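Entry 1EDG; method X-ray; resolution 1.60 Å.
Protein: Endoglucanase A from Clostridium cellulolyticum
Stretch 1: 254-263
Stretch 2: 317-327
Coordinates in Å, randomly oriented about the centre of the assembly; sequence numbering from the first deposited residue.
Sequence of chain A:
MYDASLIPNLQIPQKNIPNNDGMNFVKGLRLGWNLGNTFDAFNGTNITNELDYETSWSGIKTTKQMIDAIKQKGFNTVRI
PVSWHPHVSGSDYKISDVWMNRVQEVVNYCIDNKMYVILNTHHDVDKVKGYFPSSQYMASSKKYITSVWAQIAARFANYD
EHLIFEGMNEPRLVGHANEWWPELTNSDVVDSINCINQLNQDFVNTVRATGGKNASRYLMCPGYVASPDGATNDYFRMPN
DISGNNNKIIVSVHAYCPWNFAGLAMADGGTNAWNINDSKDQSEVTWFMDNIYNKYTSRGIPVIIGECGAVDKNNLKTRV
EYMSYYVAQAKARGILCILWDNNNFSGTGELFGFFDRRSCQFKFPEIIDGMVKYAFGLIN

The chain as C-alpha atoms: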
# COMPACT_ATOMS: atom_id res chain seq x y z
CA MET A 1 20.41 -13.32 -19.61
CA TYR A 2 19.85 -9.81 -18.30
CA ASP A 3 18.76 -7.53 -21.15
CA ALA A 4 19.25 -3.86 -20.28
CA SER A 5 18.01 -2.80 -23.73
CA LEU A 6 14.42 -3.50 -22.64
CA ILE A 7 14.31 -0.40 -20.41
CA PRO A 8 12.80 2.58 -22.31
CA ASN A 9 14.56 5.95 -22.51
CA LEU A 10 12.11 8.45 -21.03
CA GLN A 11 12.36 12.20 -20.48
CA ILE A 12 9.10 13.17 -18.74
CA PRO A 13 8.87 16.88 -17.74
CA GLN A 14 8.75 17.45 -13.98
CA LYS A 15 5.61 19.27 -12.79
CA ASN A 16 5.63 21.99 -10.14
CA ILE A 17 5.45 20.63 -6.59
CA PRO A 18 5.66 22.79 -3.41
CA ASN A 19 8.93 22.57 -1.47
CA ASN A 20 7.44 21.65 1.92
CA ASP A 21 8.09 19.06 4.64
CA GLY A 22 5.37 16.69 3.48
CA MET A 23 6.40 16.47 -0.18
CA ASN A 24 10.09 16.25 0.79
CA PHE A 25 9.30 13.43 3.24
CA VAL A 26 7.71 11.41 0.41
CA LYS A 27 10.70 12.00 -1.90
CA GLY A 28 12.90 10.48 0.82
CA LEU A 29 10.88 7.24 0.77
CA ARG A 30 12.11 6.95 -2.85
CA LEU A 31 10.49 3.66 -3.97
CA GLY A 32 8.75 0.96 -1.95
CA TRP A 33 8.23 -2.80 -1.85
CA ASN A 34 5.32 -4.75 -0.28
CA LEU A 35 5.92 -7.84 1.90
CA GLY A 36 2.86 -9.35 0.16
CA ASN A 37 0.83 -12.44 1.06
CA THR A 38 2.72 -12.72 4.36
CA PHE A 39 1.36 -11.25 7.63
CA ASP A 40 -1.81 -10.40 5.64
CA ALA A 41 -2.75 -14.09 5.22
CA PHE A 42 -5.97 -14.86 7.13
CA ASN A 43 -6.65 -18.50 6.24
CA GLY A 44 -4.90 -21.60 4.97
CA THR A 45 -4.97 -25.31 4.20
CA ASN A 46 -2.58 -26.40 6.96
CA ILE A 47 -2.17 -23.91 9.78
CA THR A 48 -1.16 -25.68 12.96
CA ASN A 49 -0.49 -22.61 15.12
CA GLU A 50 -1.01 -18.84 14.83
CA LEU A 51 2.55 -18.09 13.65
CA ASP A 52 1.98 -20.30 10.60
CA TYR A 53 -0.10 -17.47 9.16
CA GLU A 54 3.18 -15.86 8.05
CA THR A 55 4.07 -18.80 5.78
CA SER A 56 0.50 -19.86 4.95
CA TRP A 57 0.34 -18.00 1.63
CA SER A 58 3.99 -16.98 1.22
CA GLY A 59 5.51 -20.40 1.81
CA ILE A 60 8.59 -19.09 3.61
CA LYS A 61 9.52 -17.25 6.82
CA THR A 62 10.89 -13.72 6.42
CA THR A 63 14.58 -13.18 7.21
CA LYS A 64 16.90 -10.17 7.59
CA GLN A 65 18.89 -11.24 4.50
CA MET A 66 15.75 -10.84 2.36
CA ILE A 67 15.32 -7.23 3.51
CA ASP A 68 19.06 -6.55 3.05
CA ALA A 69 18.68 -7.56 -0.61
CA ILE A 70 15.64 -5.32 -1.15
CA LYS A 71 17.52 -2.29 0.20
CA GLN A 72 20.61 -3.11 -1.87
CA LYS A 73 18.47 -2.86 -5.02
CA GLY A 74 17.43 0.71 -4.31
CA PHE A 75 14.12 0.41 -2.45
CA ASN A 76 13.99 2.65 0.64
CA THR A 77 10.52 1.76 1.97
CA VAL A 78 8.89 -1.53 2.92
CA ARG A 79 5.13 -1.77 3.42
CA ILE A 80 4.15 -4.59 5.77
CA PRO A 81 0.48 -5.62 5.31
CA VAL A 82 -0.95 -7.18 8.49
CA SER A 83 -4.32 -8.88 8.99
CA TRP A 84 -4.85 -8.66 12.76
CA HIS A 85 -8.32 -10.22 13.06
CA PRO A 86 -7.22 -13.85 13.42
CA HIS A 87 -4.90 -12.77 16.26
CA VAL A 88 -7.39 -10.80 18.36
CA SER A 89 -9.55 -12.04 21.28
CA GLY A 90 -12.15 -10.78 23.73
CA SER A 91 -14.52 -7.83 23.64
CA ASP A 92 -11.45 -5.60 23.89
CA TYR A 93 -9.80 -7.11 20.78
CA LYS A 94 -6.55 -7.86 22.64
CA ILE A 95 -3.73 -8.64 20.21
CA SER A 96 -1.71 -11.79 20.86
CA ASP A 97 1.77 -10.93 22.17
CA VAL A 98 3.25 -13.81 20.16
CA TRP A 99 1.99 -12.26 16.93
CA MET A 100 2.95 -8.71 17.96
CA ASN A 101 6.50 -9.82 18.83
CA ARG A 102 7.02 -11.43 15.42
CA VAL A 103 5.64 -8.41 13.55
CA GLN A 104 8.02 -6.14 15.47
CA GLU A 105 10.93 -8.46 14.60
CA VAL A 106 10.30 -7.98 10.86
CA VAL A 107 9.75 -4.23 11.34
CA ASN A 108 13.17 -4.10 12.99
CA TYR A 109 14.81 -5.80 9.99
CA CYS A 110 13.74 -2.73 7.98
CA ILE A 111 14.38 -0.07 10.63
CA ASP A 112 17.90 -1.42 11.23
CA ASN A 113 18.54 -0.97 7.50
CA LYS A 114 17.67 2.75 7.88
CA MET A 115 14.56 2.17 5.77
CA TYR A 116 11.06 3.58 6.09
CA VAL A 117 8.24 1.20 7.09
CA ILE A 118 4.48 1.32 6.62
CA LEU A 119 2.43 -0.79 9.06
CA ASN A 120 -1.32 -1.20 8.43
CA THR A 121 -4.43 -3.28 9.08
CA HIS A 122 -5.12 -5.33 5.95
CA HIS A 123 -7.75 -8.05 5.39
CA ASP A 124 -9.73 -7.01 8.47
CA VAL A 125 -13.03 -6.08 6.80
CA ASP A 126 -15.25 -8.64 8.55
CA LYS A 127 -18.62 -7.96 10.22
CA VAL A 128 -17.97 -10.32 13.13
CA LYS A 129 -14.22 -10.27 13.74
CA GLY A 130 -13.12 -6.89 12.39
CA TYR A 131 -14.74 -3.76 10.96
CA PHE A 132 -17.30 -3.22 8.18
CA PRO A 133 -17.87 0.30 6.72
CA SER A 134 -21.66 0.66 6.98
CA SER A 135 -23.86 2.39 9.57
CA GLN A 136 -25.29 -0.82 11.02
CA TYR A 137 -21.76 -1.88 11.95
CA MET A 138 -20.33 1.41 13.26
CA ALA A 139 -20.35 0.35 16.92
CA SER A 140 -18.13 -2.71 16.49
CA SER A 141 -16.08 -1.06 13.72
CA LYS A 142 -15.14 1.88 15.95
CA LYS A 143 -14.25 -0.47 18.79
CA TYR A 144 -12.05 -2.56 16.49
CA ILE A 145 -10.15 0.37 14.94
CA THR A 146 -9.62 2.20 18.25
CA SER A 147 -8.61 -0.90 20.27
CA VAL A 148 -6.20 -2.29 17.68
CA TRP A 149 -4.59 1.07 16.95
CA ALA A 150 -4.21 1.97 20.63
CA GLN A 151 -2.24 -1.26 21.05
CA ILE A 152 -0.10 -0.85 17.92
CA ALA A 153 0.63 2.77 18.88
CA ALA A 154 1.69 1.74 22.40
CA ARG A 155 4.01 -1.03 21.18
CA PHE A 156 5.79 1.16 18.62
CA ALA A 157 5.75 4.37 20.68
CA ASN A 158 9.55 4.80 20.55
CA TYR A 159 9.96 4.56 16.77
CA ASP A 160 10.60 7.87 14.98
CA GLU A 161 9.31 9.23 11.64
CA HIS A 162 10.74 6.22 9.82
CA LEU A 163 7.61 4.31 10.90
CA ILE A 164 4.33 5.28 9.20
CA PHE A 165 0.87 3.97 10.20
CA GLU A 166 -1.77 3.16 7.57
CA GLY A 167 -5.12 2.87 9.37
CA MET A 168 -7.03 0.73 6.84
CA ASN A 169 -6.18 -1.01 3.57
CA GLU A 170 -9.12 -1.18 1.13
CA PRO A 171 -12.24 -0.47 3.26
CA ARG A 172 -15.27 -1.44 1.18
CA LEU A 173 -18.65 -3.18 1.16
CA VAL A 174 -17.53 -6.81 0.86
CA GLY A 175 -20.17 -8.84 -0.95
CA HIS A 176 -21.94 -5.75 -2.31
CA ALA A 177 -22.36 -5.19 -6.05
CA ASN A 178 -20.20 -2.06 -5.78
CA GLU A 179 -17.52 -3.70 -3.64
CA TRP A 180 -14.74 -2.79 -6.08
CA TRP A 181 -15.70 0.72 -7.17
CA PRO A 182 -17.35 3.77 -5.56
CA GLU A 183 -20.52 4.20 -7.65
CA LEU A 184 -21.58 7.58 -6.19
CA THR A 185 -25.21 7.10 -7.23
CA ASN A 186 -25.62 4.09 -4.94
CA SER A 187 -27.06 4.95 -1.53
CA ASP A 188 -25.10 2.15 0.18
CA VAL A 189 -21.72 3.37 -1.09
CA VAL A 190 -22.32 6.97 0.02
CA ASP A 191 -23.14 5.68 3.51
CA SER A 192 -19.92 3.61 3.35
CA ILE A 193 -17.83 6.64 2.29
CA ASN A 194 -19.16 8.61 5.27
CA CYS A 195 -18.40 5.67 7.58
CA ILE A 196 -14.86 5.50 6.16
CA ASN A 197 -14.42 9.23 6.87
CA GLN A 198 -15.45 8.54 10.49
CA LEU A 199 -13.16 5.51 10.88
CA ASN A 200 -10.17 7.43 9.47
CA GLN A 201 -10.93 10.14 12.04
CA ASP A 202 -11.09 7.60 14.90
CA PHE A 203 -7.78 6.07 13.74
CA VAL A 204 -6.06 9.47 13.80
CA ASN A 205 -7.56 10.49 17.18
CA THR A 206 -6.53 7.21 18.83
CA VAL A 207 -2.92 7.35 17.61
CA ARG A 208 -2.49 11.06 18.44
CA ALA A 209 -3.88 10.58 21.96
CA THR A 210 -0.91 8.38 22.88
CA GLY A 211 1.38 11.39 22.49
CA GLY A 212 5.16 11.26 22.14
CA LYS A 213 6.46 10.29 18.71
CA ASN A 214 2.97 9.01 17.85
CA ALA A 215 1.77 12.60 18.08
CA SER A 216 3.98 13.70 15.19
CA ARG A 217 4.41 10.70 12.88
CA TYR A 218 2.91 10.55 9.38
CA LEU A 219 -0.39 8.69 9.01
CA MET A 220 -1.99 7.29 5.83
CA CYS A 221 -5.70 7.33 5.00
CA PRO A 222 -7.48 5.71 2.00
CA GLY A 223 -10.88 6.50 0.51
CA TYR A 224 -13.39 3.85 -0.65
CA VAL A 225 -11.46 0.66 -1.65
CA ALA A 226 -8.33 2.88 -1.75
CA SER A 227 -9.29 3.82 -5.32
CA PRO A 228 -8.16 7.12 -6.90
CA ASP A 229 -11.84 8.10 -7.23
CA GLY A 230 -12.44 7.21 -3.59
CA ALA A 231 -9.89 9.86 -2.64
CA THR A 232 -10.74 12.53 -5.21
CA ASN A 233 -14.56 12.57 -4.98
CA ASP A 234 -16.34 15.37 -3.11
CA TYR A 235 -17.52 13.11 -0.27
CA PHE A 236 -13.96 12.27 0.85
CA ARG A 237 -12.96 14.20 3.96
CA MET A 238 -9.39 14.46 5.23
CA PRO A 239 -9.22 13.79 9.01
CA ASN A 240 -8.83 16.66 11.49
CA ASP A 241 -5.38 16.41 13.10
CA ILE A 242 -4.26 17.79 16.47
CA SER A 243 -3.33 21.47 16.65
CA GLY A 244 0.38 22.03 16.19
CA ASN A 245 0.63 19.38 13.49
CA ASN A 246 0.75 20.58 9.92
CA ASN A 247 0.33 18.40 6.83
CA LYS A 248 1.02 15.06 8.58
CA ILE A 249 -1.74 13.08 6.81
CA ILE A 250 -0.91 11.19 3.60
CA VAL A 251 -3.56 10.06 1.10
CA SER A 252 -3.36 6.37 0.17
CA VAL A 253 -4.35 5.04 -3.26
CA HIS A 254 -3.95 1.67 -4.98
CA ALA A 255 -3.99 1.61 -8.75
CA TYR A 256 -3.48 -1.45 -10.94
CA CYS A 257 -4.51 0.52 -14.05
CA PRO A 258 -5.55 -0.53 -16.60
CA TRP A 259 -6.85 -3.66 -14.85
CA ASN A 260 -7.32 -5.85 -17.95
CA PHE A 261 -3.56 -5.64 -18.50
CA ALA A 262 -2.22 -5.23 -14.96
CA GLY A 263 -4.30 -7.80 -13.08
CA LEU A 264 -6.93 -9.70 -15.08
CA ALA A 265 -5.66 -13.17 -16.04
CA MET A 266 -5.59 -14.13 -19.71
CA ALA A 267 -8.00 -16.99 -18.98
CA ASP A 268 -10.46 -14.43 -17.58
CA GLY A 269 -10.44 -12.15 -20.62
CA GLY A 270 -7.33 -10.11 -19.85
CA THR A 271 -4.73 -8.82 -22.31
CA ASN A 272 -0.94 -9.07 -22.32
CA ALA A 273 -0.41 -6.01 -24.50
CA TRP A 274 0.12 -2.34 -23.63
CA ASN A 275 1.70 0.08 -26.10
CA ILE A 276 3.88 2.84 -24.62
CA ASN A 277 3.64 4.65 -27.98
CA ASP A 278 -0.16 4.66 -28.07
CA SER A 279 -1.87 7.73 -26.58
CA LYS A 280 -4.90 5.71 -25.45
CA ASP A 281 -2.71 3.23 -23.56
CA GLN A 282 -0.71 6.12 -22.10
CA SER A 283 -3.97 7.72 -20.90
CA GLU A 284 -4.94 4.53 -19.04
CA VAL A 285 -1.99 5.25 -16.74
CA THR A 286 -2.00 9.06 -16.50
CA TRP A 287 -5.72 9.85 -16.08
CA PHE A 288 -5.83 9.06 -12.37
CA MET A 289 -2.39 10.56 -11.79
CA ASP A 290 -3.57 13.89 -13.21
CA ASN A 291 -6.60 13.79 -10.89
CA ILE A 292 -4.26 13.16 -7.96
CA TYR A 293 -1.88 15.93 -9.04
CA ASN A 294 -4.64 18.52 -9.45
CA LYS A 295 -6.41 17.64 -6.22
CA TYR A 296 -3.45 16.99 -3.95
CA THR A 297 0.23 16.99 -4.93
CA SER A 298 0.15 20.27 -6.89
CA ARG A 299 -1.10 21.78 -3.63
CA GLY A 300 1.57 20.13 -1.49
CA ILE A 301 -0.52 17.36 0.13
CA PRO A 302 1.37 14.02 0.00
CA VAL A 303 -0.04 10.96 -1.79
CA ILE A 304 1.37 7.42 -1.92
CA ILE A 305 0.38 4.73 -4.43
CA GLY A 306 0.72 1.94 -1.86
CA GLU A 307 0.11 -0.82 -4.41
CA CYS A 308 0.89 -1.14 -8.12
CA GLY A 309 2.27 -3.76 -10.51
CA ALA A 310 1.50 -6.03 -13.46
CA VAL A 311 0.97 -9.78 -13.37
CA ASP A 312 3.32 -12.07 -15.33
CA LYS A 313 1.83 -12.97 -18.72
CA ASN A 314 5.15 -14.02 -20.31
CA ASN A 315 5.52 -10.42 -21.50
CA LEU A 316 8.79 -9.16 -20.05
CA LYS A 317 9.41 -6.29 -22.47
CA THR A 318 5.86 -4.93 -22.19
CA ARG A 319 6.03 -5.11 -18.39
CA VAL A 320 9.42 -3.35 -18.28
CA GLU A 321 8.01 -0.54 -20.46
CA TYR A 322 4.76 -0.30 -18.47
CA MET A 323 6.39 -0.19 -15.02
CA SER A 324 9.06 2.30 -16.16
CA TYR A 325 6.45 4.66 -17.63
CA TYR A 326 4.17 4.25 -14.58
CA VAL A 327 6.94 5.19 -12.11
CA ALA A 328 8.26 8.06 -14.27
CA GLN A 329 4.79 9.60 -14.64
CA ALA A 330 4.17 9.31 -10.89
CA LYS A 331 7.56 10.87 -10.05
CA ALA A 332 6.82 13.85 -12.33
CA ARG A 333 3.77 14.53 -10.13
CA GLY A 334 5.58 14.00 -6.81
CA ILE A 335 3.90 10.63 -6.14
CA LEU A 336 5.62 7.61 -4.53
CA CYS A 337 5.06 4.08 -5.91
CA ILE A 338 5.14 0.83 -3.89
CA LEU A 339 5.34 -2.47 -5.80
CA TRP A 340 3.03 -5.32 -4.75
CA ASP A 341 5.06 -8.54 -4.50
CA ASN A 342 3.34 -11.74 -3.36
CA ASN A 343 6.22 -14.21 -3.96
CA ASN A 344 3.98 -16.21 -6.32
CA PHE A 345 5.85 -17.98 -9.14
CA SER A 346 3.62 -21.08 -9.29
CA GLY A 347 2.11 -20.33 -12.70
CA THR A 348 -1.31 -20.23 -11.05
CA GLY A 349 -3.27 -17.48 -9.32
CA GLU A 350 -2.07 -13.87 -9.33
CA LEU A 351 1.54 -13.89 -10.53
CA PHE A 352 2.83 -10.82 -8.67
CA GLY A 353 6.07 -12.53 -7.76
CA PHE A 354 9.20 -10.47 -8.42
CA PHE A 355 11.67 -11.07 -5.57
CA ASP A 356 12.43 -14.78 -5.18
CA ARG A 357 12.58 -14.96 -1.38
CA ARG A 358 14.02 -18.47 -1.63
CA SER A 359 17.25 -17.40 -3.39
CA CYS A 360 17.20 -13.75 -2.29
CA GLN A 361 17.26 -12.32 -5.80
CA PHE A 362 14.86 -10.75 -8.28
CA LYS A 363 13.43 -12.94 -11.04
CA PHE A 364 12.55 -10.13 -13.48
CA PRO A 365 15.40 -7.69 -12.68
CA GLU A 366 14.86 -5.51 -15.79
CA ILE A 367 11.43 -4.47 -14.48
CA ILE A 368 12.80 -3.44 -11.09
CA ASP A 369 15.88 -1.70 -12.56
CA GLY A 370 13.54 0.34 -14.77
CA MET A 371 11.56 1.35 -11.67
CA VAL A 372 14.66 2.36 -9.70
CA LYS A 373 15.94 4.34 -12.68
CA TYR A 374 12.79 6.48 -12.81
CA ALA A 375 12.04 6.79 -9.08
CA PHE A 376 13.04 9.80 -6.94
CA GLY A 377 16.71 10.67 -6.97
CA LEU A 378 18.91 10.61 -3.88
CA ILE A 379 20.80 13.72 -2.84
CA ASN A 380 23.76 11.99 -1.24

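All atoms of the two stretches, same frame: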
# COMPACT_ATOMS: atom_id res chain seq x y z
N HIS A 254 -4.47 2.89 -4.38
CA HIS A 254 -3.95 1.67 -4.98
C HIS A 254 -4.43 1.77 -6.41
O HIS A 254 -5.58 2.14 -6.65
CB HIS A 254 -4.52 0.41 -4.30
CG HIS A 254 -4.06 0.23 -2.89
ND1 HIS A 254 -4.57 -0.76 -2.07
CD2 HIS A 254 -3.15 0.90 -2.15
CE1 HIS A 254 -3.99 -0.69 -0.88
NE2 HIS A 254 -3.12 0.31 -0.90
N ALA A 255 -3.56 1.48 -7.37
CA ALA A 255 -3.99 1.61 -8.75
C ALA A 255 -3.33 0.67 -9.74
O ALA A 255 -2.28 0.98 -10.30
CB ALA A 255 -3.83 3.05 -9.21
N TYR A 256 -3.97 -0.47 -9.97
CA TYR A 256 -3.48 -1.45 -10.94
C TYR A 256 -4.23 -1.09 -12.22
O TYR A 256 -5.18 -1.77 -12.60
CB TYR A 256 -3.84 -2.86 -10.48
CG TYR A 256 -3.22 -3.29 -9.17
CD1 TYR A 256 -1.99 -3.95 -9.14
CD2 TYR A 256 -3.89 -3.09 -7.96
CE1 TYR A 256 -1.45 -4.41 -7.93
CE2 TYR A 256 -3.35 -3.55 -6.75
CZ TYR A 256 -2.14 -4.21 -6.74
OH TYR A 256 -1.63 -4.72 -5.57
N CYS A 257 -3.84 0.01 -12.85
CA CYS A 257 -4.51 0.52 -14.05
C CYS A 257 -3.64 0.51 -15.32
O CYS A 257 -2.49 0.94 -15.28
CB CYS A 257 -4.99 1.95 -13.80
SG CYS A 257 -5.92 2.16 -12.26
N PRO A 258 -4.19 0.02 -16.45
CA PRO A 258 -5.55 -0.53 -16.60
C PRO A 258 -5.59 -1.97 -16.10
O PRO A 258 -4.67 -2.75 -16.34
CB PRO A 258 -5.78 -0.44 -18.11
CG PRO A 258 -4.42 -0.72 -18.67
CD PRO A 258 -3.51 0.10 -17.76
N TRP A 259 -6.68 -2.33 -15.42
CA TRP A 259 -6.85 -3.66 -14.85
C TRP A 259 -6.76 -4.86 -15.80
O TRP A 259 -6.18 -5.88 -15.44
CB TRP A 259 -8.16 -3.74 -14.05
CG TRP A 259 -8.36 -5.07 -13.36
CD1 TRP A 259 -9.27 -6.04 -13.69
CD2 TRP A 259 -7.62 -5.59 -12.25
NE1 TRP A 259 -9.14 -7.12 -12.86
CE2 TRP A 259 -8.13 -6.87 -11.97
CE3 TRP A 259 -6.57 -5.10 -11.47
CZ2 TRP A 259 -7.63 -7.67 -10.93
CZ3 TRP A 259 -6.06 -5.89 -10.44
CH2 TRP A 259 -6.60 -7.16 -10.18
N ASN A 260 -7.34 -4.74 -16.99
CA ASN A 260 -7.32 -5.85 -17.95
C ASN A 260 -5.90 -6.28 -18.33
O ASN A 260 -5.69 -7.41 -18.75
CB ASN A 260 -8.14 -5.53 -19.20
CG ASN A 260 -7.47 -4.49 -20.09
OD1 ASN A 260 -6.75 -3.61 -19.61
ND2 ASN A 260 -7.72 -4.59 -21.39
N PHE A 261 -4.96 -5.36 -18.20
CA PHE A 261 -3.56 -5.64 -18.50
C PHE A 261 -2.80 -5.96 -17.21
O PHE A 261 -2.10 -6.98 -17.12
CB PHE A 261 -2.90 -4.44 -19.19
CG PHE A 261 -1.40 -4.54 -19.26
CD1 PHE A 261 -0.80 -5.39 -20.18
CD2 PHE A 261 -0.60 -3.85 -18.36
CE1 PHE A 261 0.58 -5.56 -20.21
CE2 PHE A 261 0.78 -4.00 -18.38
CZ PHE A 261 1.37 -4.87 -19.30
N ALA A 262 -2.92 -5.08 -16.23
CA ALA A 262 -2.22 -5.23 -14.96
C ALA A 262 -2.62 -6.38 -14.04
O ALA A 262 -1.75 -6.96 -13.38
CB ALA A 262 -2.27 -3.91 -14.20
N GLY A 263 -3.90 -6.73 -13.98
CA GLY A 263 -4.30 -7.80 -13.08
C GLY A 263 -5.20 -8.92 -13.55
O GLY A 263 -5.18 -10.01 -12.97
N LYS A 317 9.21 -7.60 -21.88
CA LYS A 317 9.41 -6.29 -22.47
C LYS A 317 8.27 -5.32 -22.19
O LYS A 317 8.50 -4.18 -21.75
CB LYS A 317 9.64 -6.40 -23.98
CG LYS A 317 9.95 -5.07 -24.67
CD LYS A 317 10.33 -5.29 -26.13
CE LYS A 317 10.60 -3.97 -26.86
NZ LYS A 317 9.35 -3.23 -27.20
N THR A 318 7.04 -5.77 -22.42
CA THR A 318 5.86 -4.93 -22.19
C THR A 318 5.76 -4.51 -20.72
O THR A 318 5.44 -3.36 -20.42
CB THR A 318 4.57 -5.64 -22.64
OG1 THR A 318 4.71 -6.05 -24.01
CG2 THR A 318 3.37 -4.72 -22.51
N ARG A 319 6.08 -5.43 -19.81
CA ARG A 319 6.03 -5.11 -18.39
C ARG A 319 7.15 -4.14 -17.97
O ARG A 319 6.94 -3.29 -17.11
CB ARG A 319 6.03 -6.37 -17.52
CG ARG A 319 4.73 -7.19 -17.62
CD ARG A 319 4.52 -8.12 -16.42
NE ARG A 319 5.57 -9.12 -16.26
CZ ARG A 319 5.95 -9.65 -15.10
NH1 ARG A 319 5.37 -9.27 -13.97
NH2 ARG A 319 6.93 -10.54 -15.06
N VAL A 320 8.32 -4.26 -18.60
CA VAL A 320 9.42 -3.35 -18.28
C VAL A 320 9.01 -1.93 -18.71
O VAL A 320 9.17 -0.96 -17.96
CB VAL A 320 10.73 -3.75 -19.01
CG1 VAL A 320 11.80 -2.67 -18.80
CG2 VAL A 320 11.24 -5.09 -18.49
N GLU A 321 8.45 -1.83 -19.92
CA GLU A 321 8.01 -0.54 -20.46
C GLU A 321 6.88 0.07 -19.62
O GLU A 321 6.93 1.26 -19.26
CB GLU A 321 7.60 -0.70 -21.92
CG GLU A 321 8.78 -1.00 -22.84
CD GLU A 321 8.37 -1.44 -24.23
OE1 GLU A 321 7.30 -2.05 -24.38
OE2 GLU A 321 9.14 -1.19 -25.18
N TYR A 322 5.89 -0.75 -19.28
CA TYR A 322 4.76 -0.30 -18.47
C TYR A 322 5.19 0.20 -17.09
O TYR A 322 4.84 1.31 -16.68
CB TYR A 322 3.70 -1.41 -18.35
CG TYR A 322 2.62 -1.15 -17.31
CD1 TYR A 322 1.52 -0.33 -17.60
CD2 TYR A 322 2.68 -1.74 -16.05
CE1 TYR A 322 0.52 -0.10 -16.64
CE2 TYR A 322 1.70 -1.52 -15.09
CZ TYR A 322 0.62 -0.71 -15.39
OH TYR A 322 -0.35 -0.51 -14.43
N MET A 323 5.96 -0.61 -16.35
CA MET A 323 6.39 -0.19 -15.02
C MET A 323 7.29 1.05 -15.03
O MET A 323 7.18 1.91 -14.15
CB MET A 323 7.05 -1.34 -14.25
CG MET A 323 6.09 -2.46 -13.82
SD MET A 323 4.58 -1.86 -12.97
CE MET A 323 5.26 -1.09 -11.49
N SER A 324 8.16 1.14 -16.04
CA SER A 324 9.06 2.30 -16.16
C SER A 324 8.27 3.59 -16.38
O SER A 324 8.51 4.60 -15.71
CB SER A 324 10.06 2.11 -17.33
OG SER A 324 10.99 1.08 -17.04
N TYR A 325 7.31 3.53 -17.30
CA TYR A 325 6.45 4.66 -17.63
C TYR A 325 5.59 5.05 -16.42
O TYR A 325 5.44 6.24 -16.10
CB TYR A 325 5.57 4.29 -18.82
CG TYR A 325 4.65 5.39 -19.31
CD1 TYR A 325 5.09 6.34 -20.23
CD2 TYR A 325 3.32 5.45 -18.89
CE1 TYR A 325 4.24 7.31 -20.73
CE2 TYR A 325 2.45 6.42 -19.38
CZ TYR A 325 2.91 7.35 -20.30
OH TYR A 325 2.05 8.30 -20.79
N TYR A 326 5.02 4.05 -15.76
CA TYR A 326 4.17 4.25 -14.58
C TYR A 326 4.94 5.02 -13.50
O TYR A 326 4.47 6.05 -13.00
CB TYR A 326 3.70 2.88 -14.05
CG TYR A 326 2.63 2.92 -12.98
CD1 TYR A 326 2.93 3.32 -11.67
CD2 TYR A 326 1.32 2.52 -13.27
CE1 TYR A 326 1.95 3.33 -10.68
CE2 TYR A 326 0.33 2.53 -12.28
CZ TYR A 326 0.65 2.94 -10.98
OH TYR A 326 -0.30 2.93 -10.00
N VAL A 327 6.13 4.54 -13.15
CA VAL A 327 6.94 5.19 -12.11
C VAL A 327 7.39 6.60 -12.52
O VAL A 327 7.34 7.52 -11.71
CB VAL A 327 8.16 4.31 -11.72
CG1 VAL A 327 9.05 5.06 -10.74
CG2 VAL A 327 7.68 2.99 -11.10
O HOH W 1 0.03 -0.82 -11.66

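The contact joins a helix, 317-327, to a segment that runs as loop through Cys257 and Pro258 and then makes a short helical turn, 259-262. It is small, burying 334 Å² summed over both sides, and its polar part consists of two tyrosine hydroxyls that serve carbonyls of the loop. Tyr322 and Tyr326 lie four residues apart, one helical turn, and both have CA-to-CB bonds directed toward the loop with chi1 near t (169° and -170°).

Tyr326 OH donates to Ala255 O at 2.8 Å, and Tyr322 OH donates to Cys257 O at 2.7 Å. Each acceptor lies near the plane of the ring whose hydroxyl it meets, as expected for a phenol donating from its rim. A loop carbonyl has no regular strand or helix partner guaranteed to it, and the long, rigid tyrosine side chain can bring a donor to it from a helix whose own backbone groups are occupied: Tyr322 N bonds Thr318 O at 2.9 Å, and Tyr326 N bonds Tyr322 O at 2.9 Å.

Ala255 O is the more heavily used acceptor. Besides Tyr326 OH it receives a weak bond from Cys257 N (3.1 Å) and a water, whose oxygen lies 3.2 Å from Ala255 O. The same water donates to Tyr322 OH at 2.8 Å, so that this hydroxyl gives a proton to Cys257 O and accepts one from the water. Water thereby links the two tyrosine sites.

The apolar part centres on Phe261, which has the largest area covered by the other stretch, 86 Å², closely followed by Tyr322 with 83 Å². The CA-to-CB bond of Phe261 also points toward the other stretch, with chi1 of 168° (t). Its edge meets the face of Tyr322: the centroids are 5.0 Å apart, the planes are inclined at 65°, and Phe261 CE2 approaches Tyr322 CG to 3.6 Å. Thr318, one turn before Tyr322, adds its methyl, with CG2 3.7 Å from Phe261 CE1. The Tyr322 ring thus packs against Phe261 while its hydroxyl is engaged by Cys257 O and the water.

Pro258 follows a cis peptide bond and occupies the N-cap position. Pro258 O accepts from Ala262 N at 2.9 Å and from Phe261 N at 3.2 Å, while Pro258 CD rests 4.2 Å from Tyr322 CE1. Small side chains suit the close quarters beside the hydroxyls: Ala262 CB is 3.9 Å from Tyr322 OH, and Ala255 CB is 3.6 Å from Tyr326 OH.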